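Long-range contacts in PTS-dependent dihydroxyacetone kinase operon regulatory protein (Escherichia coli, PDB 4LRZ), which activates transcription of the dihydroxyacetone kinase operon dhaKLM from a sigma-70 promoter and represses its own expression, this chain being its N-terminal, probably sensory part with GAF and PAS domains: residues L100-G105 against Q138-W143; E72-I77 against Q92-L97; V271-E276 against A284-K289; G215-D220 against A230-V235; C146-F151 against A180-V185. One frame throughout, in Å; residues are numbered along the deposited sequence.

Contact 1. Residues L100-G105 against Q138-W143; sequences LGFNDG and QVLWNW
This is an apolar contact between two connecting loops of the GAF domain. Residues 100-105 run on from helix 91-99. Residues 138-143 lead into strand 143-151 through a short 3-10 segment, in which Trp-141 N bonds back to Gln-138 O at 3.1 Å. Leu-100 has the largest share. Its CG is anti to the carbonyl carbon (chi1 -59°), and the extended chain beyond carries both methyls across to the other loop. CD2 meets Val-139 CG1 tip to tip at 3.7 Å. CD1 comes obliquely to the indole of Trp-143 and lies 3.6 Å from its NE1. A second tip-to-tip pair lies beside it. Leu-140 CD2 sits at the edge of the Phe-102 ring, 4.0 Å from CE1 and equally far from CZ. Gly-101 sets the turn between Leu-100 and Phe-102. It closes helix 91-99 in a Schellman motif with positive phi (103°), where a side chain would jam against Leu-100 O. The turn lets both side chains reach the same loop. The backbone of Leu-100 is also held, since its O accepts a bond from Trp-32 NE1. Phe-102 and Trp-143 both pack on Leu-97 as well, so helix 91-99 completes the cluster. Such apolar packing between connecting segments is consistent with the GAF fold, where loops and short helices close over one face of the antiparallel sheet.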
# COMPACT_ATOMS: atom_id res chain seq x y z
N LEU F 100 -4.06 23.70 28.77
CA LEU F 100 -3.44 22.71 29.63
C LEU F 100 -1.99 22.41 29.28
O LEU F 100 -1.37 21.58 29.96
CB LEU F 100 -4.22 21.39 29.61
CG LEU F 100 -5.67 21.47 30.05
CD1 LEU F 100 -6.31 20.10 30.00
CD2 LEU F 100 -5.77 22.08 31.46
N GLY F 101 -1.46 23.06 28.24
CA GLY F 101 -0.08 22.80 27.77
C GLY F 101 0.12 21.95 26.50
O GLY F 101 1.29 21.72 26.06
N PHE F 102 -0.95 21.47 25.89
CA PHE F 102 -0.78 20.64 24.71
C PHE F 102 -0.74 21.52 23.46
O PHE F 102 -1.75 22.04 23.06
CB PHE F 102 -1.91 19.63 24.59
CG PHE F 102 -2.03 18.66 25.73
CD1 PHE F 102 -3.06 18.78 26.65
CD2 PHE F 102 -1.15 17.60 25.86
CE1 PHE F 102 -3.21 17.86 27.70
CE2 PHE F 102 -1.29 16.67 26.89
CZ PHE F 102 -2.33 16.81 27.82
N ASN F 103 0.44 21.69 22.86
CA ASN F 103 0.64 22.51 21.68
C ASN F 103 1.52 21.70 20.77
O ASN F 103 1.97 20.64 21.16
CB ASN F 103 1.39 23.79 22.05
CG ASN F 103 0.63 24.66 23.02
OD1 ASN F 103 -0.43 25.22 22.67
ND2 ASN F 103 1.15 24.78 24.24
N ASP F 104 1.79 22.19 19.57
CA ASP F 104 2.81 21.59 18.71
C ASP F 104 4.13 21.53 19.49
O ASP F 104 4.52 22.51 20.12
CB ASP F 104 3.03 22.39 17.43
CG ASP F 104 1.87 22.31 16.48
OD1 ASP F 104 1.88 23.09 15.52
OD2 ASP F 104 0.94 21.51 16.68
N GLY F 105 4.79 20.39 19.43
CA GLY F 105 6.03 20.17 20.19
C GLY F 105 5.98 19.77 21.66
O GLY F 105 7.04 19.50 22.23
N GLN F 138 -4.83 14.50 37.92
CA GLN F 138 -6.20 15.00 38.12
C GLN F 138 -6.65 16.00 37.07
O GLN F 138 -7.85 16.13 36.81
CB GLN F 138 -6.35 15.65 39.51
CG GLN F 138 -6.62 14.65 40.63
CD GLN F 138 -6.29 15.19 42.05
OE1 GLN F 138 -6.25 16.41 42.29
NE2 GLN F 138 -6.06 14.27 42.98
N VAL F 139 -5.70 16.73 36.48
CA VAL F 139 -6.04 17.73 35.48
C VAL F 139 -6.72 17.08 34.26
O VAL F 139 -7.56 17.70 33.60
CB VAL F 139 -4.78 18.59 35.12
CG1 VAL F 139 -4.92 19.24 33.75
CG2 VAL F 139 -4.59 19.66 36.19
N LEU F 140 -6.41 15.80 34.02
CA LEU F 140 -6.98 15.07 32.88
C LEU F 140 -8.29 14.34 33.15
O LEU F 140 -8.83 13.70 32.24
CB LEU F 140 -5.94 14.10 32.29
CG LEU F 140 -4.66 14.77 31.75
CD1 LEU F 140 -3.72 13.74 31.12
CD2 LEU F 140 -4.95 15.92 30.75
N TRP F 141 -8.83 14.45 34.36
CA TRP F 141 -10.06 13.72 34.72
C TRP F 141 -11.30 14.16 33.92
O TRP F 141 -12.28 13.44 33.86
CB TRP F 141 -10.34 13.77 36.22
CG TRP F 141 -9.35 12.93 37.07
CD1 TRP F 141 -8.18 12.34 36.65
CD2 TRP F 141 -9.46 12.63 38.48
NE1 TRP F 141 -7.57 11.69 37.69
CE2 TRP F 141 -8.33 11.85 38.83
CE3 TRP F 141 -10.41 12.94 39.48
CZ2 TRP F 141 -8.12 11.37 40.14
CZ3 TRP F 141 -10.19 12.47 40.79
CH2 TRP F 141 -9.06 11.69 41.10
N ASN F 142 -11.23 15.34 33.32
CA ASN F 142 -12.29 15.81 32.45
C ASN F 142 -12.20 15.34 31.01
O ASN F 142 -13.10 15.61 30.25
CB ASN F 142 -12.34 17.33 32.48
CG ASN F 142 -12.74 17.82 33.81
OD1 ASN F 142 -11.93 18.40 34.53
ND2 ASN F 142 -13.98 17.49 34.21
N TRP F 143 -11.11 14.64 30.67
CA TRP F 143 -10.79 14.22 29.32
C TRP F 143 -10.86 12.72 29.11
O TRP F 143 -10.68 11.93 30.06
CB TRP F 143 -9.41 14.77 28.92
CG TRP F 143 -9.45 16.21 28.93
CD1 TRP F 143 -9.28 17.02 30.02
CD2 TRP F 143 -9.84 17.05 27.86
NE1 TRP F 143 -9.48 18.34 29.66
CE2 TRP F 143 -9.82 18.38 28.34
CE3 TRP F 143 -10.18 16.82 26.52
CZ2 TRP F 143 -10.14 19.47 27.54
CZ3 TRP F 143 -10.45 17.89 25.72
CH2 TRP F 143 -10.44 19.21 26.23

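Contact 2. Residues E72-I77 against Q92-L97; sequences ECALFI and QTLQQL
Gln-92 opens the contact at its surface end. Its extended side chain lies alongside that of Glu-72 and points the same way. NE2 is 3.7 Å from Glu-72 OE2, and the amide and carboxylate planes are turned 74° apart. Thr-93 follows and crosses Glu-72 at about a right angle, with OG1 3.6 Å from Glu-72 CB. Its hydroxyl bonds to Asp-90 OD2 and also to a water, 2.7 Å from OG1. That water is bound by Gln-96 OE1 at 2.9 Å and Glu-72 OE2 at 3.2 Å, and weakly by Gln-92 NE2. An alanine in place of Glu-72 would remove the carboxylate and would probably loosen this water and the packing beside Gln-92 and Thr-93. Leu-94 turns to the apolar side. Its CD2 touches Ala-74 CB at 3.7 Å and lies at the edge of the Phe-76 ring. Leu-97 ends the walk. Its CD1 presses on Ala-74 CB at 3.5 Å and comes obliquely to Phe-76 CZ at 3.9 Å. Small Ala-74 thus takes a leucine methyl from each of two positions along the helix. The chemistry implies a graded interface: water-mediated polar links at the outer end of helix 91-99, and purely apolar packing deeper on strand 74-79.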
# COMPACT_ATOMS: atom_id res chain seq x y z
N GLU F 72 -17.09 18.37 19.84
CA GLU F 72 -16.01 18.90 20.71
C GLU F 72 -14.88 17.88 20.83
O GLU F 72 -14.90 17.03 21.72
CB GLU F 72 -16.55 19.25 22.11
CG GLU F 72 -17.43 20.53 22.19
CD GLU F 72 -18.15 20.68 23.54
OE1 GLU F 72 -19.40 20.55 23.55
OE2 GLU F 72 -17.50 20.94 24.60
N CYS F 73 -13.92 17.93 19.91
CA CYS F 73 -12.82 17.00 19.96
C CYS F 73 -11.61 17.52 19.20
O CYS F 73 -11.70 18.48 18.46
CB CYS F 73 -13.21 15.61 19.45
SG CYS F 73 -13.18 15.46 17.66
N ALA F 74 -10.48 16.86 19.38
CA ALA F 74 -9.24 17.26 18.76
C ALA F 74 -8.56 16.00 18.33
O ALA F 74 -8.68 14.94 18.97
CB ALA F 74 -8.38 17.99 19.78
N LEU F 75 -7.80 16.12 17.26
CA LEU F 75 -7.03 14.99 16.76
C LEU F 75 -5.55 15.42 16.77
O LEU F 75 -5.23 16.59 16.45
CB LEU F 75 -7.51 14.65 15.35
CG LEU F 75 -8.97 14.17 15.20
CD1 LEU F 75 -9.56 14.42 13.79
CD2 LEU F 75 -9.08 12.70 15.54
N PHE F 76 -4.67 14.49 17.15
CA PHE F 76 -3.24 14.73 17.26
C PHE F 76 -2.45 13.71 16.45
O PHE F 76 -2.79 12.54 16.44
CB PHE F 76 -2.80 14.51 18.74
CG PHE F 76 -3.26 15.56 19.75
CD1 PHE F 76 -3.79 16.79 19.38
CD2 PHE F 76 -3.04 15.32 21.13
CE1 PHE F 76 -4.16 17.74 20.35
CE2 PHE F 76 -3.37 16.27 22.12
CZ PHE F 76 -3.94 17.49 21.72
N ILE F 77 -1.36 14.13 15.82
CA ILE F 77 -0.31 13.19 15.41
C ILE F 77 0.89 13.37 16.37
O ILE F 77 1.30 14.48 16.60
CB ILE F 77 0.23 13.46 14.00
CG1 ILE F 77 -0.77 14.24 13.19
CG2 ILE F 77 0.65 12.12 13.33
CD1 ILE F 77 -0.84 13.78 11.63
N GLN F 92 -12.36 25.49 19.72
CA GLN F 92 -12.54 25.56 21.17
C GLN F 92 -11.82 24.43 21.94
O GLN F 92 -11.19 24.66 22.99
CB GLN F 92 -14.03 25.59 21.51
CG GLN F 92 -14.35 25.66 23.04
CD GLN F 92 -15.84 25.41 23.34
OE1 GLN F 92 -16.60 26.36 23.57
NE2 GLN F 92 -16.26 24.15 23.30
N THR F 93 -11.92 23.21 21.43
CA THR F 93 -11.35 22.08 22.12
C THR F 93 -9.82 22.24 22.07
O THR F 93 -9.14 22.09 23.07
CB THR F 93 -11.91 20.76 21.57
OG1 THR F 93 -13.34 20.80 21.64
CG2 THR F 93 -11.45 19.58 22.36
N LEU F 94 -9.31 22.63 20.91
CA LEU F 94 -7.89 22.92 20.73
C LEU F 94 -7.42 24.05 21.61
O LEU F 94 -6.30 23.97 22.13
CB LEU F 94 -7.57 23.27 19.29
CG LEU F 94 -7.65 22.05 18.37
CD1 LEU F 94 -7.64 22.43 16.86
CD2 LEU F 94 -6.55 21.07 18.76
N GLN F 95 -8.25 25.07 21.82
CA GLN F 95 -7.81 26.08 22.78
C GLN F 95 -7.79 25.55 24.22
O GLN F 95 -6.85 25.87 24.94
CB GLN F 95 -8.50 27.47 22.64
CG GLN F 95 -9.88 27.65 23.30
CD GLN F 95 -9.89 27.92 24.83
OE1 GLN F 95 -8.85 28.23 25.44
NE2 GLN F 95 -11.09 27.81 25.44
N GLN F 96 -8.77 24.74 24.62
CA GLN F 96 -8.75 24.14 25.97
C GLN F 96 -7.53 23.22 26.22
O GLN F 96 -6.89 23.27 27.28
CB GLN F 96 -10.05 23.40 26.27
CG GLN F 96 -11.29 24.29 26.18
CD GLN F 96 -12.61 23.53 26.26
OE1 GLN F 96 -12.65 22.29 26.26
NE2 GLN F 96 -13.72 24.27 26.33
N LEU F 97 -7.18 22.39 25.24
CA LEU F 97 -6.03 21.51 25.37
C LEU F 97 -4.74 22.31 25.37
O LEU F 97 -3.79 21.98 26.08
CB LEU F 97 -6.03 20.47 24.24
CG LEU F 97 -7.15 19.47 24.44
CD1 LEU F 97 -7.42 18.70 23.12
CD2 LEU F 97 -6.80 18.56 25.62
O HOH W 1 -14.34 21.36 24.05

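Contact 3. Residues V271-E276 against A284-K289; sequences VEATFE and AVITLK
Ile-286 CG2 is the apolar centre. Its CG1 takes the crowded position between backbone N and carbonyl carbon, which leaves CG2 anti to the carbonyl carbon and facing the other strand. There CG2 meets Ala-273 CB at 3.9 Å. It also lies in the plane of the Phe-275 ring, at the edge, 4.0 Å from CE2. Ala-284 CB sits near the same edge, 4.3 Å from CE2. Phe-275 and Ile-286 cross obliquely, and Leu-258 of helix 256-264 packs on both. Around this centre the two strands pair by their backbones. Val-271 and Ile-286 form a hydrogen-bonded antiparallel pair. Ile-286 N gives a nearly straight bond to Val-271 O (2.8 Å, 168° at the hydrogen), while the return bond from Val-271 N to Ile-286 O is weak and bent (128°). Ala-273 and Ala-284 form the next hydrogen-bonded pair, with Ala-273 N to Ala-284 O and Ala-284 N to Ala-273 O both at 2.8 Å. In this pair both donors lie nearly along the C=O axis. Between them Glu-272 and Val-285 form a non-hydrogen-bonded pair with side chains on the other face. Val-285 CA makes a CH...O contact of 3.3 Å to Val-271 O. The segment axes make 114°, well short of straight antiparallel. At the polar edge Glu-272 is exposed. Farther along, Lys-289 forms a salt bridge with Glu-210 of the second subunit. This hairpin is typical of the PAS fold: strand 271-276 is the outer strand of the antiparallel sheet, and an adjoining helix covers its apolar face.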
# COMPACT_ATOMS: atom_id res chain seq x y z
N VAL F 271 20.02 -19.16 -32.89
CA VAL F 271 19.50 -19.50 -34.22
C VAL F 271 19.69 -18.35 -35.23
O VAL F 271 19.71 -17.18 -34.83
CB VAL F 271 17.99 -19.88 -34.13
CG1 VAL F 271 17.43 -20.31 -35.48
CG2 VAL F 271 17.77 -20.98 -33.09
N GLU F 272 19.82 -18.66 -36.53
CA GLU F 272 19.86 -17.64 -37.59
C GLU F 272 18.47 -17.08 -37.92
O GLU F 272 17.47 -17.80 -37.87
CB GLU F 272 20.48 -18.18 -38.87
CG GLU F 272 21.96 -18.56 -38.78
CD GLU F 272 22.53 -18.95 -40.14
OE1 GLU F 272 22.72 -18.06 -41.00
OE2 GLU F 272 22.78 -20.16 -40.36
N ALA F 273 18.43 -15.79 -38.29
CA ALA F 273 17.17 -15.09 -38.61
C ALA F 273 17.35 -13.86 -39.49
O ALA F 273 18.34 -13.11 -39.36
CB ALA F 273 16.42 -14.71 -37.33
N THR F 274 16.35 -13.66 -40.36
CA THR F 274 16.34 -12.56 -41.33
C THR F 274 15.13 -11.65 -41.08
O THR F 274 13.99 -12.11 -41.12
CB THR F 274 16.28 -13.11 -42.78
OG1 THR F 274 17.43 -13.93 -43.02
CG2 THR F 274 16.28 -11.98 -43.80
N PHE F 275 15.39 -10.36 -40.84
CA PHE F 275 14.33 -9.39 -40.52
C PHE F 275 14.00 -8.40 -41.65
O PHE F 275 14.79 -8.22 -42.58
CB PHE F 275 14.72 -8.58 -39.28
CG PHE F 275 14.77 -9.37 -38.03
CD1 PHE F 275 13.66 -9.47 -37.21
CD2 PHE F 275 15.95 -10.01 -37.65
CE1 PHE F 275 13.71 -10.20 -36.03
CE2 PHE F 275 16.01 -10.75 -36.48
CZ PHE F 275 14.89 -10.84 -35.66
N GLU F 276 12.85 -7.75 -41.52
CA GLU F 276 12.44 -6.64 -42.38
C GLU F 276 12.04 -5.37 -41.61
O GLU F 276 11.07 -5.37 -40.83
CB GLU F 276 11.30 -7.07 -43.31
CG GLU F 276 10.67 -5.91 -44.10
CD GLU F 276 9.62 -6.36 -45.11
OE1 GLU F 276 9.65 -5.85 -46.26
OE2 GLU F 276 8.76 -7.21 -44.76
N ALA F 284 20.73 -11.76 -38.75
CA ALA F 284 21.13 -11.78 -37.34
C ALA F 284 21.06 -13.17 -36.72
O ALA F 284 20.36 -14.06 -37.22
CB ALA F 284 20.27 -10.81 -36.52
N VAL F 285 21.79 -13.34 -35.63
CA VAL F 285 21.69 -14.54 -34.80
C VAL F 285 20.95 -14.16 -33.51
O VAL F 285 21.29 -13.19 -32.84
CB VAL F 285 23.08 -15.20 -34.55
CG1 VAL F 285 24.16 -14.14 -34.33
CG2 VAL F 285 23.03 -16.19 -33.38
N ILE F 286 19.91 -14.92 -33.20
CA ILE F 286 18.98 -14.52 -32.17
C ILE F 286 18.83 -15.57 -31.09
O ILE F 286 19.23 -16.71 -31.28
CB ILE F 286 17.60 -14.22 -32.76
CG1 ILE F 286 16.92 -15.52 -33.17
CG2 ILE F 286 17.72 -13.26 -33.93
CD1 ILE F 286 15.43 -15.48 -33.14
N THR F 287 18.25 -15.16 -29.96
CA THR F 287 17.71 -16.06 -28.94
C THR F 287 16.32 -15.55 -28.60
O THR F 287 16.09 -14.35 -28.55
CB THR F 287 18.59 -16.11 -27.66
OG1 THR F 287 19.71 -16.98 -27.88
CG2 THR F 287 17.82 -16.63 -26.45
N LEU F 288 15.38 -16.47 -28.41
CA LEU F 288 14.05 -16.09 -27.99
C LEU F 288 13.74 -16.71 -26.66
O LEU F 288 13.74 -17.92 -26.53
CB LEU F 288 12.96 -16.49 -28.99
CG LEU F 288 11.58 -16.03 -28.50
CD1 LEU F 288 11.29 -14.62 -28.97
CD2 LEU F 288 10.48 -16.96 -28.95
N LYS F 289 13.46 -15.86 -25.68
CA LYS F 289 13.20 -16.29 -24.32
C LYS F 289 11.75 -16.03 -23.97
O LYS F 289 11.36 -14.89 -23.79
CB LYS F 289 14.13 -15.55 -23.35
CG LYS F 289 13.86 -15.78 -21.89
CD LYS F 289 14.35 -17.14 -21.40
CE LYS F 289 14.66 -17.10 -19.93
NZ LYS F 289 14.61 -18.45 -19.33

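Contact 4. Residues G215-D220 against A230-V235; sequences GVISWD and AQAARV
Close backbone packing comes first. Strand 215-219 and helix 230-235 cross at nearly a right angle (-89°), with axes only 5.7 Å apart. Gly-215 makes this possible. Its CA is 4.1 Å from Ala-232 CA and 3.8 Å from Gln-231 CB. A side chain on Gly-215 would press into the backbone of Ala-232, so glycine suits the crossing. The small side chain of Ala-232 serves the same end. Ala-232 CB rests on the strand backbone and lies 3.4 Å from Val-216 N and just as close to Val-216 O. Apolar side-chain contact is the second kind. Ile-217 brings its longer branch to Ala-232, with CG1 anti to the carbonyl carbon (chi1 -74°). CD1 then meets Ala-232 CB at 3.7 Å, and CG1 is almost as near. Leu-303 of strand 296-304 packs on both of these residues. Val-216 points its CB away from the helix and packs on Leu-208 of the second subunit. Polar interactions stay within the helix or lead away from the strand. Gln-231 uses its CB for the contact, then bends at chi2 (80°), and its NE2 makes a weak bond to Met-212 O. The helix itself is held by Arg-234 N to Ala-230 O at 3.1 Å, while the bond from Val-235 N to Gln-231 O is weak. The order of strand, strand and then a short helix crossing the start of the first strand is that of the PAS fold, in which helical segments cover one face of the sheet.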
# COMPACT_ATOMS: atom_id res chain seq x y z
N GLY F 215 21.85 -7.04 -28.25
CA GLY F 215 20.66 -6.24 -28.50
C GLY F 215 19.48 -6.91 -27.82
O GLY F 215 19.44 -8.14 -27.73
N VAL F 216 18.54 -6.13 -27.31
CA VAL F 216 17.33 -6.71 -26.74
C VAL F 216 16.04 -5.95 -27.02
O VAL F 216 16.00 -4.71 -26.99
CB VAL F 216 17.45 -7.22 -25.24
CG1 VAL F 216 18.74 -6.80 -24.59
CG2 VAL F 216 16.20 -6.90 -24.38
N ILE F 217 15.00 -6.72 -27.31
CA ILE F 217 13.67 -6.23 -27.53
C ILE F 217 12.79 -7.11 -26.69
O ILE F 217 12.98 -8.33 -26.65
CB ILE F 217 13.30 -6.39 -29.02
CG1 ILE F 217 14.04 -5.36 -29.85
CG2 ILE F 217 11.84 -6.13 -29.26
CD1 ILE F 217 14.68 -5.95 -31.07
N SER F 218 11.83 -6.52 -25.99
CA SER F 218 10.95 -7.31 -25.17
C SER F 218 9.54 -6.82 -25.23
O SER F 218 9.27 -5.61 -25.15
CB SER F 218 11.42 -7.31 -23.74
OG SER F 218 10.56 -8.09 -22.92
N TRP F 219 8.61 -7.77 -25.35
CA TRP F 219 7.21 -7.39 -25.39
C TRP F 219 6.27 -8.17 -24.45
O TRP F 219 6.62 -9.23 -23.90
CB TRP F 219 6.70 -7.35 -26.84
CG TRP F 219 6.68 -8.66 -27.53
CD1 TRP F 219 5.63 -9.53 -27.59
CD2 TRP F 219 7.75 -9.28 -28.26
NE1 TRP F 219 5.97 -10.64 -28.31
CE2 TRP F 219 7.27 -10.52 -28.73
CE3 TRP F 219 9.06 -8.90 -28.57
CZ2 TRP F 219 8.04 -11.38 -29.51
CZ3 TRP F 219 9.84 -9.76 -29.33
CH2 TRP F 219 9.33 -10.99 -29.79
N ASP F 220 5.09 -7.58 -24.32
CA ASP F 220 3.96 -7.95 -23.46
C ASP F 220 3.20 -9.17 -23.94
O ASP F 220 3.36 -9.53 -25.09
CB ASP F 220 2.93 -6.81 -23.58
CG ASP F 220 2.73 -6.15 -22.32
OD1 ASP F 220 2.01 -5.15 -22.22
OD2 ASP F 220 3.30 -6.69 -21.37
N ALA F 230 19.79 0.38 -26.95
CA ALA F 230 20.39 1.08 -28.10
C ALA F 230 20.82 0.14 -29.21
O ALA F 230 20.56 0.40 -30.38
CB ALA F 230 21.58 1.98 -27.64
N GLN F 231 21.45 -0.97 -28.82
CA GLN F 231 22.00 -1.96 -29.73
C GLN F 231 20.94 -2.59 -30.64
O GLN F 231 21.16 -2.76 -31.84
CB GLN F 231 22.74 -3.06 -28.93
CG GLN F 231 23.82 -2.59 -27.91
CD GLN F 231 23.28 -2.09 -26.54
OE1 GLN F 231 22.57 -1.07 -26.45
NE2 GLN F 231 23.64 -2.80 -25.46
N ALA F 232 19.78 -2.93 -30.06
CA ALA F 232 18.70 -3.55 -30.84
C ALA F 232 18.05 -2.54 -31.80
O ALA F 232 17.56 -2.90 -32.87
CB ALA F 232 17.67 -4.15 -29.94
N ALA F 233 18.05 -1.29 -31.38
CA ALA F 233 17.31 -0.27 -32.08
C ALA F 233 18.07 0.21 -33.31
O ALA F 233 17.45 0.62 -34.30
CB ALA F 233 17.02 0.89 -31.15
N ARG F 234 19.40 0.19 -33.26
CA ARG F 234 20.19 0.53 -34.45
C ARG F 234 20.12 -0.59 -35.49
O ARG F 234 19.83 -0.33 -36.66
CB ARG F 234 21.63 0.94 -34.12
CG ARG F 234 22.46 -0.11 -33.40
CD ARG F 234 23.98 0.19 -33.44
NE ARG F 234 24.66 -0.47 -32.31
CZ ARG F 234 24.76 0.04 -31.08
NH1 ARG F 234 24.23 1.23 -30.78
NH2 ARG F 234 25.39 -0.65 -30.12
N VAL F 235 20.34 -1.84 -35.04
CA VAL F 235 20.30 -3.04 -35.89
C VAL F 235 18.97 -3.22 -36.62
O VAL F 235 18.94 -3.35 -37.84
CB VAL F 235 20.65 -4.30 -35.09
CG1 VAL F 235 20.31 -5.53 -35.88
CG2 VAL F 235 22.12 -4.30 -34.67

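Contact 5. Residues C146-F151 against A180-V185; sequences CATPLF and AIAREV
Ala-182 is the tightly packed point. Its CB fits among three successive residues of strand 143-151. It lies 3.7 Å from Thr-148 CG2, 3.6 Å from Pro-149 O and 3.8 Å from Leu-150 CB. Leu-150 CB is also 3.7 Å from Ala-182 O, so the strand touches both side chain and backbone of the helix here. The small alanine lets the helix come close: the axes are 7.4 Å apart and run nearly parallel, at 8°. Thr-148 has CG2 anti to the backbone N, which turns the methyl to Ala-182. Its OG1 points beside the backbone N and hydrogen-bonds to Thr-178 OG1, one turn earlier on the same helix. Packing loosens toward the tip of Leu-150. Its CG takes the crowded position between backbone N and carbonyl carbon (chi1 86°), and this sends CD1 toward Val-185. The two side chains cross obliquely, with CD1 4.0 Å from Val-185 CG1. This looser end is still buried, because Leu-56 and Ala-60 of helix 51-66 pack on Val-185. The partly exposed residues turn to other chains: Arg-183, its CB pointing away from the strand, forms a salt bridge with Asp-63 of the second subunit, and Phe-151 makes a cation-pi contact with a basic side chain of another protein. This is the GAF arrangement of a C-terminal helix laid along the central antiparallel sheet, on the face that also carries helix 51-66. Here helix 174-211 continues toward the PAS domain.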
# COMPACT_ATOMS: atom_id res chain seq x y z
N CYS F 146 -8.06 8.58 23.15
CA CYS F 146 -7.87 7.33 22.44
C CYS F 146 -6.61 7.48 21.62
O CYS F 146 -6.34 8.56 21.06
CB CYS F 146 -9.01 7.07 21.44
SG CYS F 146 -10.64 6.89 22.18
N ALA F 147 -5.86 6.40 21.48
CA ALA F 147 -4.65 6.46 20.69
C ALA F 147 -4.27 5.10 20.15
O ALA F 147 -4.59 4.03 20.73
CB ALA F 147 -3.49 7.06 21.52
N THR F 148 -3.58 5.14 19.04
CA THR F 148 -3.11 3.91 18.46
C THR F 148 -1.72 4.22 17.95
O THR F 148 -1.52 5.26 17.35
CB THR F 148 -4.04 3.46 17.29
OG1 THR F 148 -5.37 3.25 17.80
CG2 THR F 148 -3.56 2.18 16.68
N PRO F 149 -0.78 3.29 18.12
CA PRO F 149 0.53 3.51 17.56
C PRO F 149 0.55 3.21 16.05
O PRO F 149 -0.23 2.38 15.58
CB PRO F 149 1.40 2.51 18.33
CG PRO F 149 0.51 1.40 18.67
CD PRO F 149 -0.82 2.05 18.94
N LEU F 150 1.45 3.86 15.31
CA LEU F 150 1.66 3.42 13.96
C LEU F 150 3.08 3.09 13.60
O LEU F 150 4.06 3.59 14.21
CB LEU F 150 1.05 4.39 12.95
CG LEU F 150 1.83 5.59 12.48
CD1 LEU F 150 1.91 5.41 11.01
CD2 LEU F 150 0.97 6.80 12.81
N PHE F 151 3.18 2.26 12.57
CA PHE F 151 4.43 1.59 12.24
C PHE F 151 5.00 1.87 10.84
O PHE F 151 4.29 2.13 9.91
CB PHE F 151 4.31 0.09 12.53
CG PHE F 151 3.95 -0.21 13.99
CD1 PHE F 151 4.94 -0.24 14.97
CD2 PHE F 151 2.61 -0.42 14.37
CE1 PHE F 151 4.61 -0.52 16.35
CE2 PHE F 151 2.25 -0.71 15.71
CZ PHE F 151 3.26 -0.75 16.71
N ALA F 180 -8.03 2.59 12.81
CA ALA F 180 -8.16 2.49 11.37
C ALA F 180 -7.30 3.54 10.66
O ALA F 180 -6.72 3.26 9.60
CB ALA F 180 -9.62 2.62 11.00
N ILE F 181 -7.25 4.76 11.22
CA ILE F 181 -6.40 5.83 10.67
C ILE F 181 -4.92 5.51 10.87
O ILE F 181 -4.15 5.64 9.93
CB ILE F 181 -6.74 7.19 11.24
CG1 ILE F 181 -8.11 7.63 10.74
CG2 ILE F 181 -5.72 8.22 10.84
CD1 ILE F 181 -8.65 8.80 11.53
N ALA F 182 -4.53 5.01 12.03
CA ALA F 182 -3.10 4.57 12.19
C ALA F 182 -2.75 3.50 11.22
O ALA F 182 -1.70 3.55 10.59
CB ALA F 182 -2.72 4.11 13.67
N ARG F 183 -3.61 2.52 11.07
CA ARG F 183 -3.32 1.50 10.05
C ARG F 183 -3.29 1.97 8.60
O ARG F 183 -2.49 1.47 7.79
CB ARG F 183 -4.17 0.27 10.24
CG ARG F 183 -3.30 -0.77 10.98
CD ARG F 183 -3.98 -1.38 12.20
NE ARG F 183 -5.06 -2.29 11.81
CZ ARG F 183 -5.46 -3.33 12.54
NH1 ARG F 183 -4.88 -3.64 13.71
NH2 ARG F 183 -6.46 -4.07 12.08
N GLU F 184 -4.10 2.97 8.28
CA GLU F 184 -4.13 3.54 6.95
C GLU F 184 -2.83 4.30 6.68
O GLU F 184 -2.22 4.07 5.66
CB GLU F 184 -5.36 4.44 6.79
CG GLU F 184 -5.18 5.61 5.84
CD GLU F 184 -6.50 6.31 5.45
OE1 GLU F 184 -6.68 6.52 4.23
OE2 GLU F 184 -7.35 6.66 6.34
N VAL F 185 -2.40 5.17 7.59
CA VAL F 185 -1.14 5.91 7.44
C VAL F 185 0.08 4.91 7.36
O VAL F 185 0.91 4.97 6.44
CB VAL F 185 -0.98 6.96 8.57
CG1 VAL F 185 0.23 7.81 8.33
CG2 VAL F 185 -2.23 7.86 8.67

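Contacts 1, 2 and 5 belong to the GAF domain, and contacts 3 and 4 to the PAS domain. Contacts 1 and 2 touch and both involve helix 91-99: Phe-102 N probably hydrogen-bonds to Leu-97 O. Contact 5 reaches the same sheet as contact 2 from its other face. Contacts 3 and 4 share the PAS sheet, where Leu-288 meets Trp-219. Contacts 1, 4 and 5 are buried and rest on apolar or small residues. Contact 2 is also buried but adds a water-linked polar rim. Contact 3 is partly exposed and alone is held by backbone hydrogen bonds between strands. Helix 174-211 of contact 5 leads directly to strand 215-219 of contact 4.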